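Local coordinates for putative enoyl-CoA hydratase (Streptomyces avermitilis, PDB 3GKB), which is of unproven function but probably acts on the acyl group of a coenzyme A thioester, as enoyl-CoA hydratases do, at residues Y8-R12 against I23-P27; A131-A135 against L198-V202; L173-L177 against E271-R275. All coordinates share one frame; numbering follows the deposited sequence.

Contact 1: Y8-R12 against I23-P27; sequences YSTLR and ILDNP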
loop_
_atom_site.group_PDB
_atom_site.type_symbol
_atom_site.label_atom_id
_atom_site.label_comp_id
_atom_site.label_asym_id
_atom_site.label_seq_id
_atom_site.Cartn_x
_atom_site.Cartn_y
_atom_site.Cartn_z
ATOM N N TYR B 8 -7.903 -4.089 38.081
ATOM C CA TYR B 8 -8.517 -3.221 37.048
ATOM C C TYR B 8 -9.941 -3.655 36.758
ATOM O O TYR B 8 -10.244 -4.842 36.727
ATOM C CB TYR B 8 -7.693 -3.248 35.771
ATOM C CG TYR B 8 -6.256 -2.868 35.954
ATOM C CD1 TYR B 8 -5.897 -1.558 36.202
ATOM C CD2 TYR B 8 -5.241 -3.819 35.836
ATOM C CE1 TYR B 8 -4.568 -1.191 36.351
ATOM C CE2 TYR B 8 -3.902 -3.462 35.992
ATOM C CZ TYR B 8 -3.577 -2.153 36.246
ATOM O OH TYR B 8 -2.258 -1.787 36.384
ATOM N N SER B 9 -10.817 -2.690 36.512
ATOM C CA SER B 9 -12.232 -2.973 36.378
ATOM C C SER B 9 -12.644 -3.262 34.947
ATOM O O SER B 9 -13.725 -3.785 34.741
ATOM C CB SER B 9 -13.042 -1.793 36.908
ATOM O OG SER B 9 -12.658 -0.611 36.220
ATOM N N THR B 10 -11.806 -2.899 33.966
ATOM C CA THR B 10 -12.177 -3.025 32.543
ATOM C C THR B 10 -11.256 -3.954 31.735
ATOM O O THR B 10 -11.475 -4.171 30.522
ATOM C CB THR B 10 -12.165 -1.671 31.831
ATOM O OG1 THR B 10 -10.821 -1.168 31.773
ATOM C CG2 THR B 10 -13.096 -0.655 32.517
ATOM N N LEU B 11 -10.224 -4.470 32.402
ATOM C CA LEU B 11 -9.247 -5.336 31.770
ATOM C C LEU B 11 -8.515 -6.155 32.832
ATOM O O LEU B 11 -8.601 -5.858 34.040
ATOM C CB LEU B 11 -8.266 -4.508 30.922
ATOM C CG LEU B 11 -7.399 -3.458 31.622
ATOM C CD1 LEU B 11 -6.133 -4.129 32.117
ATOM C CD2 LEU B 11 -7.044 -2.264 30.706
ATOM N N ARG B 12 -7.830 -7.197 32.365
ATOM C CA ARG B 12 -6.921 -8.005 33.186
ATOM C C ARG B 12 -5.594 -8.149 32.469
ATOM O O ARG B 12 -5.559 -8.231 31.241
ATOM C CB ARG B 12 -7.496 -9.401 33.377
ATOM C CG ARG B 12 -8.690 -9.421 34.270
ATOM C CD ARG B 12 -9.163 -10.857 34.493
ATOM N NE ARG B 12 -9.702 -11.490 33.288
ATOM C CZ ARG B 12 -10.872 -11.173 32.735
ATOM N NH1 ARG B 12 -11.631 -10.202 33.241
ATOM N NH2 ARG B 12 -11.285 -11.823 31.668
ATOM N N ILE B 23 -6.312 -8.552 28.474
ATOM C CA ILE B 23 -7.615 -9.039 28.058
ATOM C C ILE B 23 -8.629 -7.974 28.426
ATOM O O ILE B 23 -8.800 -7.639 29.609
ATOM C CB ILE B 23 -7.995 -10.372 28.769
ATOM C CG1 ILE B 23 -6.912 -11.440 28.515
ATOM C CG2 ILE B 23 -9.382 -10.840 28.279
ATOM C CD1 ILE B 23 -7.027 -12.693 29.404
ATOM N N LEU B 24 -9.313 -7.459 27.409
ATOM C CA LEU B 24 -10.260 -6.380 27.547
ATOM C C LEU B 24 -11.636 -6.965 27.910
ATOM O O LEU B 24 -12.110 -7.884 27.247
ATOM C CB LEU B 24 -10.313 -5.565 26.244
ATOM C CG LEU B 24 -8.954 -4.989 25.786
ATOM C CD1 LEU B 24 -8.919 -4.747 24.274
ATOM C CD2 LEU B 24 -8.663 -3.719 26.512
ATOM N N ASP B 25 -12.226 -6.473 29.004
ATOM C CA ASP B 25 -13.436 -7.077 29.596
ATOM C C ASP B 25 -14.253 -6.011 30.325
ATOM O O ASP B 25 -14.035 -5.729 31.526
ATOM C CB ASP B 25 -13.054 -8.233 30.528
ATOM C CG ASP B 25 -14.249 -9.106 30.949
ATOM O OD1 ASP B 25 -15.409 -8.798 30.598
ATOM O OD2 ASP B 25 -14.009 -10.157 31.614
ATOM N N ASN B 26 -15.149 -5.370 29.569
ATOM C CA ASN B 26 -15.977 -4.279 30.078
ATOM C C ASN B 26 -17.405 -4.479 29.591
ATOM O O ASN B 26 -17.840 -3.839 28.634
ATOM C CB ASN B 26 -15.433 -2.920 29.633
ATOM C CG ASN B 26 -16.205 -1.779 30.190
ATOM O OD1 ASN B 26 -16.636 -1.826 31.337
ATOM N ND2 ASN B 26 -16.355 -0.712 29.405
ATOM N N PRO B 27 -18.155 -5.370 30.256
ATOM C CA PRO B 27 -19.527 -5.658 29.847
ATOM C C PRO B 27 -20.421 -4.425 29.738
ATOM O O PRO B 27 -20.215 -3.446 30.449
ATOM C CB PRO B 27 -20.034 -6.573 30.959
ATOM C CG PRO B 27 -18.863 -7.180 31.526
ATOM C CD PRO B 27 -17.756 -6.180 31.418
HETATM O O HOH W 1 -16.501 -3.401 33.895
#
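Arg12 and Ile23 face each other as a hydrogen-bonded pair near the open end of the antiparallel beta hairpin formed by strands 11-16 and 19-24, which edges the main sheet of this crotonase-type domain. Arg12 N donates to Ile23 O, and Ile23 N donates to Arg12 O at 2.9 Å. Leu11 and Leu24 follow as a non-hydrogen-bonded pair. One more backbone bond, Asp25 N to Thr10 O (2.9 Å), extends the pairing past the strand ends; its donor stands above the carbonyl plane of Thr10.

The charged contact lies on the side of the sheet that carries Arg12 and Ile23. The Arg12 chain bends at chi3 (-67°) and brings its guanidinium end-on to Asp25. Arg12 NH1 (2.9 Å) and Arg12 NH2 (3.2 Å) both grip the single atom OD2 of Asp25, on its anti side. The guanidinium and carboxylate planes stand 79° apart. Ile23 CG2 lies near Arg12 NH2, oblique to the guanidinium. Were Asp25 an alanine, the Arg12 guanidinium would lose both bonds to OD2 and would probably be freer to swing away from the hairpin.

Apolar contact is slight. Leu11 CB lies 4.5 Å from Leu24 CD2. Thr10 and Asn26 run side by side, with Thr10 CG2 near the Asn26 amide. Thr10 OG1 is held by Glu39 of helix 34-48, and Asn26 ND2 by the carbonyl of Val31. One water donates both to Ser9 O (2.9 Å) and to Asn26 OD1 (3.0 Å).

Contact 2: A131-A135 against L198-V202; sequences AFAAA and LDEYV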
loop_
_atom_site.group_PDB
_atom_site.type_symbol
_atom_site.label_atom_id
_atom_site.label_comp_id
_atom_site.label_asym_id
_atom_site.label_seq_id
_atom_site.Cartn_x
_atom_site.Cartn_y
_atom_site.Cartn_z
ATOM N N ALA B 131 -1.643 -6.748 13.717
ATOM C CA ALA B 131 -2.996 -7.173 14.022
ATOM C C ALA B 131 -3.332 -8.386 13.136
ATOM O O ALA B 131 -3.138 -8.353 11.906
ATOM C CB ALA B 131 -3.985 -6.075 13.747
ATOM N N PHE B 132 -3.847 -9.418 13.784
ATOM C CA PHE B 132 -4.251 -10.678 13.142
ATOM C C PHE B 132 -5.726 -10.885 13.484
ATOM O O PHE B 132 -6.107 -10.791 14.669
ATOM C CB PHE B 132 -3.402 -11.850 13.674
ATOM C CG PHE B 132 -1.922 -11.674 13.417
ATOM C CD1 PHE B 132 -1.429 -11.796 12.126
ATOM C CD2 PHE B 132 -1.037 -11.293 14.430
ATOM C CE1 PHE B 132 -0.055 -11.606 11.858
ATOM C CE2 PHE B 132 0.327 -11.115 14.165
ATOM C CZ PHE B 132 0.798 -11.257 12.861
ATOM N N ALA B 133 -6.543 -11.192 12.471
ATOM C CA ALA B 133 -8.001 -11.256 12.638
ATOM C C ALA B 133 -8.614 -12.570 12.139
ATOM O O ALA B 133 -8.133 -13.173 11.180
ATOM C CB ALA B 133 -8.699 -10.068 11.936
ATOM N N ALA B 134 -9.690 -12.982 12.797
ATOM C CA ALA B 134 -10.437 -14.195 12.432
ATOM C C ALA B 134 -11.263 -13.943 11.137
ATOM O O ALA B 134 -12.165 -13.077 11.102
ATOM C CB ALA B 134 -11.376 -14.579 13.576
ATOM N N ALA B 135 -10.974 -14.733 10.110
ATOM C CA ALA B 135 -11.594 -14.551 8.788
ATOM C C ALA B 135 -13.116 -14.591 8.874
ATOM O O ALA B 135 -13.806 -13.766 8.259
ATOM C CB ALA B 135 -11.051 -15.620 7.803
ATOM N N LEU B 198 -6.621 -19.007 14.912
ATOM C CA LEU B 198 -6.109 -17.700 15.277
ATOM C C LEU B 198 -5.393 -17.658 16.629
ATOM O O LEU B 198 -4.350 -17.014 16.761
ATOM C CB LEU B 198 -7.254 -16.685 15.260
ATOM C CG LEU B 198 -6.859 -15.261 15.638
ATOM C CD1 LEU B 198 -5.866 -14.716 14.643
ATOM C CD2 LEU B 198 -8.122 -14.383 15.821
ATOM N N ASP B 199 -5.955 -18.339 17.625
ATOM C CA ASP B 199 -5.409 -18.311 18.987
ATOM C C ASP B 199 -4.005 -18.933 19.024
ATOM O O ASP B 199 -3.069 -18.358 19.616
ATOM C CB ASP B 199 -6.327 -19.048 19.956
ATOM C CG ASP B 199 -7.658 -18.360 20.153
ATOM O OD1 ASP B 199 -7.654 -17.107 20.343
ATOM O OD2 ASP B 199 -8.695 -19.094 20.120
ATOM N N GLU B 200 -3.855 -20.100 18.415
ATOM C CA GLU B 200 -2.545 -20.747 18.350
ATOM C C GLU B 200 -1.538 -19.955 17.474
ATOM O O GLU B 200 -0.360 -19.856 17.811
ATOM C CB GLU B 200 -2.665 -22.232 17.902
ATOM C CG GLU B 200 -3.299 -23.136 18.977
ATOM C CD GLU B 200 -3.008 -24.632 18.739
ATOM O OE1 GLU B 200 -2.795 -25.007 17.567
ATOM O OE2 GLU B 200 -2.958 -25.404 19.729
ATOM N N TYR B 201 -2.003 -19.364 16.383
ATOM C CA TYR B 201 -1.147 -18.569 15.510
ATOM C C TYR B 201 -0.539 -17.343 16.232
ATOM O O TYR B 201 0.675 -17.108 16.182
ATOM C CB TYR B 201 -1.968 -18.075 14.319
ATOM C CG TYR B 201 -1.142 -17.436 13.259
ATOM C CD1 TYR B 201 -0.779 -18.150 12.110
ATOM C CD2 TYR B 201 -0.710 -16.120 13.378
ATOM C CE1 TYR B 201 -0.016 -17.557 11.119
ATOM C CE2 TYR B 201 0.062 -15.537 12.399
ATOM C CZ TYR B 201 0.397 -16.258 11.271
ATOM O OH TYR B 201 1.168 -15.684 10.281
ATOM N N VAL B 202 -1.390 -16.584 16.916
ATOM C CA VAL B 202 -0.928 -15.410 17.679
ATOM C C VAL B 202 -0.008 -15.832 18.829
ATOM O O VAL B 202 1.046 -15.226 19.053
ATOM C CB VAL B 202 -2.109 -14.544 18.150
ATOM C CG1 VAL B 202 -1.657 -13.409 19.123
ATOM C CG2 VAL B 202 -2.864 -14.010 16.915
#
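Phe132 meets three side chains of helix 195-210: Leu198, Tyr201 and Val202. Its CB lies 3.9 Å from Leu198 CD1 and equally close to Val202 CG2. Its ring meets Tyr201. Tyr201 CE2 sits over one face of the Phe132 ring, offset toward the rim, and is 4.0 Å from Phe132 CE1. The two ring planes are inclined at 58°, so the pair is neither a parallel stack nor a T-shaped one. Val202 CG2 also reaches Phe132 CD2, at 4.1 Å.

Leu198 divides its methyls between two residues of the strand. CD1 goes to Phe132, while Leu198 CD2 lies 3.7 Å from the backbone N of Ala134 and 4.0 Å from its CB. The small side chain of Ala134 is consistent with this close approach. Leu198 swings CG to the side away from its backbone N (chi1 180°), which sends both methyls toward the strand.

The helix is laid on the main sheet of the crotonase-like fold and runs nearly antiparallel to strand 131-134, with the local axes 9.3 Å apart at closest approach and 164° between their directions. Backbone bonds to strands 108-113 and 191-193 hold the strand on its two edges. Ile110 of the first of these touches both Phe132 and Val202, and Arg191 of the second touches both Phe132 and Tyr201. Tyr201 also makes a cation-pi contact with Arg204 one turn on. Phe132 further packs on Glu170 of the second subunit, which places this layer close to a subunit boundary.

The side-chain contacts across these two segments are apolar or aromatic. Their hold therefore rests on close fit and on burial of hydrocarbon, rather than on directed polar bonds.

Contact 3: L173-L177 against E271-R275; sequences LTADL and EGLMR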
loop_
_atom_site.group_PDB
_atom_site.type_symbol
_atom_site.label_atom_id
_atom_site.label_comp_id
_atom_site.label_asym_id
_atom_site.label_seq_id
_atom_site.Cartn_x
_atom_site.Cartn_y
_atom_site.Cartn_z
ATOM N N LEU B 173 -16.103 7.229 5.007
ATOM C CA LEU B 173 -17.366 7.787 4.522
ATOM C C LEU B 173 -18.411 6.716 4.251
ATOM O O LEU B 173 -19.584 6.953 4.480
ATOM C CB LEU B 173 -17.115 8.698 3.316
ATOM C CG LEU B 173 -16.407 10.018 3.643
ATOM C CD1 LEU B 173 -16.099 10.805 2.373
ATOM C CD2 LEU B 173 -17.200 10.931 4.630
ATOM N N THR B 174 -18.021 5.516 3.811
ATOM C CA THR B 174 -19.016 4.436 3.672
ATOM C C THR B 174 -19.435 3.957 5.059
ATOM O O THR B 174 -20.550 3.486 5.257
ATOM C CB THR B 174 -18.567 3.222 2.823
ATOM O OG1 THR B 174 -17.522 2.482 3.468
ATOM C CG2 THR B 174 -18.128 3.652 1.454
ATOM N N ALA B 175 -18.517 4.066 6.010
ATOM C CA ALA B 175 -18.750 3.664 7.400
ATOM C C ALA B 175 -19.239 2.213 7.527
ATOM O O ALA B 175 -19.883 1.867 8.495
ATOM C CB ALA B 175 -19.729 4.623 8.102
ATOM N N ASP B 176 -18.895 1.366 6.577
ATOM C CA ASP B 176 -19.333 -0.003 6.629
ATOM C C ASP B 176 -18.413 -0.860 7.477
ATOM O O ASP B 176 -17.294 -0.476 7.767
ATOM C CB ASP B 176 -19.455 -0.558 5.225
ATOM C CG ASP B 176 -20.699 -0.052 4.514
ATOM O OD1 ASP B 176 -21.771 0.061 5.180
ATOM O OD2 ASP B 176 -20.597 0.219 3.299
ATOM N N LEU B 177 -18.933 -2.003 7.902
ATOM C CA LEU B 177 -18.155 -2.962 8.664
ATOM C C LEU B 177 -17.422 -3.824 7.655
ATOM O O LEU B 177 -18.066 -4.544 6.848
ATOM C CB LEU B 177 -19.079 -3.814 9.538
ATOM C CG LEU B 177 -18.348 -4.760 10.488
ATOM C CD1 LEU B 177 -17.699 -3.975 11.558
ATOM C CD2 LEU B 177 -19.349 -5.825 11.060
ATOM N N GLU B 271 -24.257 -0.124 12.174
ATOM C CA GLU B 271 -24.328 0.707 10.963
ATOM C C GLU B 271 -25.773 0.876 10.591
ATOM O O GLU B 271 -26.251 2.006 10.423
ATOM C CB GLU B 271 -23.541 0.090 9.795
ATOM C CG GLU B 271 -22.035 0.045 10.008
ATOM C CD GLU B 271 -21.527 -1.071 10.955
ATOM O OE1 GLU B 271 -22.281 -2.037 11.251
ATOM O OE2 GLU B 271 -20.345 -0.978 11.408
ATOM N N GLY B 272 -26.489 -0.245 10.520
ATOM C CA GLY B 272 -27.940 -0.229 10.263
ATOM C C GLY B 272 -28.744 0.580 11.288
ATOM O O GLY B 272 -29.626 1.373 10.935
ATOM N N LEU B 273 -28.437 0.393 12.563
ATOM C CA LEU B 273 -29.111 1.121 13.624
ATOM C C LEU B 273 -28.926 2.625 13.464
ATOM O O LEU B 273 -29.892 3.402 13.528
ATOM C CB LEU B 273 -28.605 0.642 14.989
ATOM C CG LEU B 273 -29.204 1.310 16.223
ATOM C CD1 LEU B 273 -30.737 1.286 16.135
ATOM C CD2 LEU B 273 -28.753 0.589 17.464
ATOM N N MET B 274 -27.680 3.053 13.228
ATOM C CA MET B 274 -27.423 4.490 13.100
ATOM C C MET B 274 -28.029 5.092 11.825
ATOM O O MET B 274 -28.488 6.236 11.836
ATOM C CB MET B 274 -25.916 4.819 13.214
ATOM C CG MET B 274 -25.310 4.515 14.612
ATOM S SD MET B 274 -26.151 5.260 16.056
ATOM C CE MET B 274 -26.279 6.999 15.588
ATOM N N ARG B 275 -28.098 4.335 10.735
ATOM C CA ARG B 275 -28.760 4.897 9.549
ATOM C C ARG B 275 -30.249 5.071 9.752
ATOM O O ARG B 275 -30.809 6.070 9.291
ATOM C CB ARG B 275 -28.459 4.086 8.308
ATOM C CG ARG B 275 -26.982 4.167 7.943
ATOM C CD ARG B 275 -26.743 3.630 6.565
ATOM N NE ARG B 275 -25.383 3.967 6.146
ATOM C CZ ARG B 275 -24.366 3.124 6.145
ATOM N NH1 ARG B 275 -24.536 1.867 6.492
ATOM N NH2 ARG B 275 -23.174 3.537 5.779
HETATM O O HOH W 2 -22.255 6.226 4.843
HETATM O O HOH W 3 -18.629 1.257 11.089
#
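Glu271 OE2 is gripped by a water and by Arg118 of strand 116-118, which forms a salt bridge with it. The water donates to Glu271 OE2 (2.8 Å) and, across the contact, to Ala175 O (2.9 Å). Glu271 CG is 3.2 Å from Ala175 O, and Glu271 OE2 lies 3.6 Å from Leu177 CB.

Arg275 lies one turn after Glu271. Its chain is extended from CG to NE (chi3 169°), which carries the guanidinium from the C-terminal helix 270-280 across to the end of helix 165-174, beside the third subunit of this crotonase-like assembly. There Ala175 leaves the helix with a positive phi. Arg275 NH2 meets Thr174 O at 2.7 Å. The N-H points well off the line to the oxygen (121°), so the bond is weak, though short. Arg275 NH2 also donates to a second water (3.0 Å) that lies 2.8 Å from Leu173 O.

Arg275 forms a salt bridge with Asp176 as well, long at 3.6 Å from Arg275 NH1 to Asp176 OD1. The two flat groups are turned 60° apart. The other carboxylate oxygen, Asp176 OD2, pairs with Arg204 of the third subunit.

Carbonyls at a helix C-terminus carry partial negative charge, so the positive Arg275 probably suits this place electrostatically. Asp176, set between arginines of two chains, links this charge network to the subunit interface.

In the fold
From the N terminus, contact 1 closes first. It joins the two ends of the hairpin that edges the main sheet, over a short loop of the chain. Contact 2 opens later, on strand 130-134 of the same sheet, about 20 Å from contact 1 between centres. Before it closes on helix 195-210, contact 3 opens at the end of helix 165-174. Contact 3 then closes near the C terminus. Contacts 2 and 3 thus cross, while contact 1 precedes both. Contact 2 packs a helix on the sheet; contact 3 ties the end of helix 165-174 and the loop after it to helix 270-280. Both lie beside neighbouring subunits, whereas contact 1 is touched by none.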